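Local coordinates for MdbA protein (Corynebacterium diphtheriae, PDB 5C00) that acts as a thiol-disulfide oxidoreductase with a thioredoxin-like fold, probably forming disulfide bonds in exported proteins, and is essential for viability, pilus assembly, toxin production and virulence, at residues Val22-Lys36 / Thr70-Arg83. Residues are numbered along the deposited sequence; the frame is centred on the assembly and turned at random.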
loop_
_atom_site.group_PDB
_atom_site.type_symbol
_atom_site.label_atom_id
_atom_site.label_comp_id
_atom_site.label_asym_id
_atom_site.label_seq_id
_atom_site.Cartn_x
_atom_site.Cartn_y
_atom_site.Cartn_z
ATOM N N VAL A 22 14.727 4.568 0.679
ATOM C CA VAL A 22 13.912 5.053 1.807
ATOM C C VAL A 22 14.598 4.566 3.056
ATOM O O VAL A 22 15.252 3.533 3.026
ATOM C CB VAL A 22 12.469 4.511 1.774
ATOM C CG1 VAL A 22 11.723 5.045 0.547
ATOM C CG2 VAL A 22 12.454 2.983 1.810
ATOM N N SER A 23 14.519 5.339 4.123
ATOM C CA SER A 23 15.223 4.958 5.337
ATOM C C SER A 23 14.281 4.498 6.446
ATOM O O SER A 23 14.745 4.233 7.562
ATOM C CB SER A 23 16.038 6.114 5.837
ATOM O OG SER A 23 15.192 7.239 6.052
ATOM N N PHE A 24 12.983 4.415 6.176
ATOM C CA PHE A 24 12.018 3.989 7.178
ATOM C C PHE A 24 11.956 2.480 7.242
ATOM O O PHE A 24 12.495 1.787 6.375
ATOM C CB PHE A 24 10.630 4.632 6.959
ATOM C CG PHE A 24 10.027 4.413 5.598
ATOM C CD1 PHE A 24 9.531 3.169 5.226
ATOM C CD2 PHE A 24 9.949 5.444 4.673
ATOM C CE1 PHE A 24 8.956 2.962 3.970
ATOM C CE2 PHE A 24 9.364 5.236 3.424
ATOM C CZ PHE A 24 8.888 3.997 3.072
ATOM N N THR A 25 11.291 1.963 8.262
ATOM C CA THR A 25 11.031 0.527 8.354
ATOM C C THR A 25 9.501 0.336 8.447
ATOM O O THR A 25 8.688 1.271 8.183
ATOM C CB THR A 25 11.817 -0.100 9.561
ATOM O OG1 THR A 25 11.668 -1.524 9.587
ATOM C CG2 THR A 25 11.341 0.460 10.846
ATOM N N GLY A 26 9.070 -0.856 8.819
ATOM C CA GLY A 26 7.644 -1.111 8.849
ATOM C C GLY A 26 7.283 -2.337 9.646
ATOM O O GLY A 26 8.155 -3.047 10.110
ATOM N N SER A 27 5.991 -2.600 9.749
ATOM C CA SER A 27 5.500 -3.860 10.342
ATOM C C SER A 27 4.162 -4.182 9.743
ATOM O O SER A 27 3.607 -3.326 9.035
ATOM C CB SER A 27 5.445 -3.764 11.872
ATOM O OG SER A 27 4.542 -2.755 12.312
ATOM N N VAL A 28 3.644 -5.388 9.940
ATOM C CA VAL A 28 2.271 -5.706 9.517
ATOM C C VAL A 28 1.553 -5.996 10.801
ATOM O O VAL A 28 1.833 -7.008 11.452
ATOM C CB VAL A 28 2.202 -6.907 8.531
ATOM C CG1 VAL A 28 0.751 -7.205 8.188
ATOM C CG2 VAL A 28 3.001 -6.643 7.266
ATOM N N THR A 29 0.699 -5.069 11.195
ATOM C CA THR A 29 0.075 -5.085 12.501
ATOM C C THR A 29 -1.368 -4.633 12.387
ATOM O O THR A 29 -1.643 -3.618 11.725
ATOM C CB THR A 29 0.821 -4.145 13.470
ATOM O OG1 THR A 29 2.241 -4.375 13.357
ATOM C CG2 THR A 29 0.380 -4.448 14.935
ATOM N N ASP A 30 -2.293 -5.357 13.043
ATOM C CA ASP A 30 -3.674 -4.901 13.182
ATOM C C ASP A 30 -4.317 -4.579 11.836
ATOM O O ASP A 30 -4.957 -3.580 11.730
ATOM C CB ASP A 30 -3.783 -3.680 14.102
ATOM C CG ASP A 30 -5.245 -3.226 14.329
ATOM O OD1 ASP A 30 -6.162 -4.075 14.413
ATOM O OD2 ASP A 30 -5.517 -2.014 14.387
ATOM N N SER A 31 -4.115 -5.458 10.855
ATOM C CA SER A 31 -4.622 -5.299 9.468
ATOM C C SER A 31 -3.995 -4.164 8.636
ATOM O O SER A 31 -4.461 -3.902 7.538
ATOM C CB SER A 31 -6.134 -5.138 9.431
ATOM O OG SER A 31 -6.790 -6.124 10.209
ATOM N N ALA A 32 -2.966 -3.510 9.155
ATOM C CA ALA A 32 -2.339 -2.397 8.479
ATOM C C ALA A 32 -0.935 -2.770 8.118
ATOM O O ALA A 32 -0.276 -3.612 8.782
ATOM C CB ALA A 32 -2.312 -1.175 9.360
ATOM N N ILE A 33 -0.457 -2.124 7.066
ATOM C CA ILE A 33 0.936 -2.127 6.784
ATOM C C ILE A 33 1.425 -0.814 7.351
ATOM O O ILE A 33 1.080 0.257 6.856
ATOM C CB ILE A 33 1.231 -2.273 5.281
ATOM C CG1 ILE A 33 0.758 -3.634 4.773
ATOM C CG2 ILE A 33 2.722 -2.077 5.030
ATOM C CD1 ILE A 33 0.476 -3.705 3.286
ATOM N N VAL A 34 2.244 -0.910 8.382
ATOM C CA VAL A 34 2.656 0.248 9.132
ATOM C C VAL A 34 4.044 0.735 8.711
ATOM O O VAL A 34 4.985 -0.045 8.688
ATOM C CB VAL A 34 2.627 -0.060 10.657
ATOM C CG1 VAL A 34 2.796 1.232 11.450
ATOM C CG2 VAL A 34 1.311 -0.706 11.055
ATOM N N LEU A 35 4.157 2.002 8.302
ATOM C CA LEU A 35 5.456 2.578 7.941
ATOM C C LEU A 35 5.869 3.557 9.009
ATOM O O LEU A 35 5.075 4.389 9.414
ATOM C CB LEU A 35 5.384 3.271 6.588
ATOM C CG LEU A 35 4.855 2.383 5.482
ATOM C CD1 LEU A 35 4.863 3.199 4.205
ATOM C CD2 LEU A 35 5.699 1.148 5.304
ATOM N N LYS A 36 7.090 3.433 9.482
ATOM C CA LYS A 36 7.575 4.197 10.620
ATOM C C LYS A 36 9.075 4.291 10.610
ATOM O O LYS A 36 9.749 3.403 10.130
ATOM C CB LYS A 36 7.123 3.499 11.900
ATOM C CG LYS A 36 7.458 2.023 11.881
ATOM C CD LYS A 36 6.774 1.254 13.022
ATOM C CE LYS A 36 6.306 -0.116 12.539
ATOM N NZ LYS A 36 6.012 -1.061 13.687
ATOM N N THR A 70 6.674 10.395 2.904
ATOM C CA THR A 70 7.940 9.692 3.146
ATOM C C THR A 70 8.864 10.518 4.056
ATOM O O THR A 70 9.438 10.020 4.987
ATOM C CB THR A 70 8.658 9.384 1.812
ATOM O OG1 THR A 70 7.779 8.668 0.947
ATOM C CG2 THR A 70 9.905 8.577 2.035
ATOM N N LYS A 71 8.994 11.804 3.759
ATOM C CA LYS A 71 9.859 12.664 4.579
ATOM C C LYS A 71 9.408 12.761 6.017
ATOM O O LYS A 71 10.216 12.732 6.934
ATOM C CB LYS A 71 9.999 14.069 3.988
ATOM C CG LYS A 71 10.578 14.095 2.582
ATOM C CD LYS A 71 11.902 13.332 2.444
ATOM C CE LYS A 71 11.782 12.027 1.665
ATOM N NZ LYS A 71 13.068 11.344 1.276
ATOM N N ALA A 72 8.110 12.853 6.219
ATOM C CA ALA A 72 7.552 12.990 7.547
ATOM C C ALA A 72 7.699 11.705 8.343
ATOM O O ALA A 72 7.919 11.733 9.556
ATOM C CB ALA A 72 6.078 13.400 7.446
ATOM N N ILE A 73 7.555 10.583 7.651
ATOM C CA ILE A 73 7.805 9.278 8.234
ATOM C C ILE A 73 9.287 9.195 8.571
ATOM O O ILE A 73 9.628 8.847 9.680
ATOM C CB ILE A 73 7.425 8.097 7.307
ATOM C CG1 ILE A 73 5.923 8.058 6.998
ATOM C CG2 ILE A 73 7.822 6.794 7.940
ATOM C CD1 ILE A 73 5.589 7.156 5.815
ATOM N N GLU A 74 10.177 9.525 7.641
ATOM C CA GLU A 74 11.617 9.359 7.936
ATOM C C GLU A 74 12.064 10.268 9.091
ATOM O O GLU A 74 12.938 9.886 9.859
ATOM C CB GLU A 74 12.468 9.575 6.673
ATOM C CG GLU A 74 12.318 8.468 5.674
ATOM C CD GLU A 74 12.925 8.775 4.310
ATOM O OE1 GLU A 74 13.022 9.963 3.995
ATOM O OE2 GLU A 74 13.237 7.824 3.533
ATOM N N ASN A 75 11.424 11.438 9.238
ATOM C CA ASN A 75 11.636 12.369 10.363
ATOM C C ASN A 75 11.101 11.934 11.707
ATOM O O ASN A 75 11.391 12.555 12.744
ATOM C CB ASN A 75 10.913 13.675 10.091
ATOM C CG ASN A 75 11.605 14.501 9.075
ATOM O OD1 ASN A 75 12.723 14.186 8.682
ATOM N ND2 ASN A 75 10.952 15.576 8.638
ATOM N N GLY A 76 10.283 10.887 11.731
ATOM C CA GLY A 76 9.716 10.400 12.987
ATOM C C GLY A 76 8.470 11.151 13.459
ATOM O O GLY A 76 7.994 10.916 14.580
ATOM N N ASP A 77 7.895 11.991 12.586
ATOM C CA ASP A 77 6.745 12.843 12.930
ATOM C C ASP A 77 5.387 12.175 12.772
ATOM O O ASP A 77 4.397 12.596 13.413
ATOM C CB ASP A 77 6.734 14.120 12.067
ATOM C CG ASP A 77 7.912 15.065 12.387
ATOM O OD1 ASP A 77 8.286 15.150 13.575
ATOM O OD2 ASP A 77 8.459 15.692 11.445
ATOM N N ILE A 78 5.290 11.210 11.855
ATOM C CA ILE A 78 4.087 10.419 11.698
ATOM C C ILE A 78 4.395 8.943 11.603
ATOM O O ILE A 78 5.491 8.571 11.187
ATOM C CB ILE A 78 3.301 10.843 10.452
ATOM C CG1 ILE A 78 4.069 10.635 9.158
ATOM C CG2 ILE A 78 2.949 12.302 10.586
ATOM C CD1 ILE A 78 3.233 10.941 7.942
ATOM N N VAL A 79 3.443 8.138 12.041
ATOM C CA VAL A 79 3.440 6.703 11.816
ATOM C C VAL A 79 2.241 6.398 10.939
ATOM O O VAL A 79 1.141 6.774 11.284
ATOM C CB VAL A 79 3.376 5.964 13.147
ATOM C CG1 VAL A 79 3.184 4.470 12.937
ATOM C CG2 VAL A 79 4.685 6.223 13.883
ATOM N N VAL A 80 2.464 5.801 9.768
ATOM C CA VAL A 80 1.377 5.605 8.809
ATOM C C VAL A 80 0.855 4.180 8.747
ATOM O O VAL A 80 1.580 3.222 8.415
ATOM C CB VAL A 80 1.752 6.076 7.376
ATOM C CG1 VAL A 80 0.546 5.892 6.468
ATOM C CG2 VAL A 80 2.137 7.546 7.396
ATOM N N ASN A 81 -0.399 4.034 9.119
ATOM C CA ASN A 81 -1.054 2.777 8.947
ATOM C C ASN A 81 -1.746 2.733 7.594
ATOM O O ASN A 81 -2.818 3.299 7.438
ATOM C CB ASN A 81 -2.068 2.546 10.057
ATOM C CG ASN A 81 -1.430 2.619 11.418
ATOM O OD1 ASN A 81 -0.872 1.652 11.890
ATOM N ND2 ASN A 81 -1.481 3.780 12.031
ATOM N N LEU A 82 -1.157 1.983 6.662
ATOM C CA LEU A 82 -1.723 1.785 5.360
ATOM C C LEU A 82 -2.755 0.663 5.481
ATOM O O LEU A 82 -2.407 -0.486 5.835
ATOM C CB LEU A 82 -0.672 1.426 4.309
ATOM C CG LEU A 82 0.341 2.518 3.984
ATOM C CD1 LEU A 82 1.426 1.905 3.132
ATOM C CD2 LEU A 82 -0.318 3.678 3.277
ATOM N N ARG A 83 -4.018 1.046 5.313
ATOM C CA ARG A 83 -5.174 0.174 5.470
ATOM C C ARG A 83 -5.769 -0.062 4.096
ATOM O O ARG A 83 -6.534 0.775 3.560
ATOM C CB ARG A 83 -6.158 0.803 6.434
ATOM C CG ARG A 83 -5.588 0.871 7.872
ATOM C CD ARG A 83 -6.640 1.181 8.948
ATOM N NE ARG A 83 -6.008 1.086 10.254
ATOM C CZ ARG A 83 -5.745 -0.054 10.886
ATOM N NH1 ARG A 83 -6.092 -1.215 10.376
ATOM N NH2 ARG A 83 -5.092 -0.030 12.039
HETATM O O HOH W 1 -1.561 -1.033 13.040
HETATM O O HOH W 2 -3.489 -3.039 5.112
#
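In the conformer given, Thr70 CG2 lies 3.7 Å from Phe24 CE2, in the plane of the ring at its edge, while the threonine hydroxyl bonds back to Asp66 O. One turn on, Ile73 divides its branches: CG2, placed anti to the backbone N, reaches Phe24 CB and Lys36 CA, and Ile73 CD1 lies 4.0 Å from Leu35 CB. Glu74 stretches beside the same ring, and Ser23 N donates to Glu74 OE2 at 2.9 Å, on the anti side and somewhat out of the carboxylate plane; Lys71 NZ holds OE1 on the syn side, so both carboxylate oxygens are engaged. Gly76, at positive phi, forms a Schellman motif after the helix, and the chain returns as strand 78-83, antiparallel to 32-36. Val79 CG1 packs on Val34 CG1 at 3.6 Å. Val80 and Leu35 form a hydrogen-bonded pair. Asn81 runs side by side with Val34, Asn81 OD1 3.3 Å from Val34 CG2; a water links OD1 to Thr29 O, while ND2 bonds to Ile47 O. Leu82 pairs with Ile33 through two backbone bonds, and Leu82 CD1 meets Leu35 CD1 at 3.8 Å. The straight Arg83 chain carries its guanidinium to the type I' turn: NH1 reaches Asp30 O in the carbonyl plane, NH2 salt-bridges Asp30 OD2 from above the carboxylate, and Ala32 CB sits over one guanidinium face, toward its rim. Asp48 and Asn172 also bind this guanidinium. Hairpin 25-36 thus extends the thioredoxin-like sheet beyond strand 78-85, whose other edge pairs with strand 45-52; helix 113-125 touches Val22, Thr70 and Leu82, and helix 162-180 packs against Ser31 and Arg83.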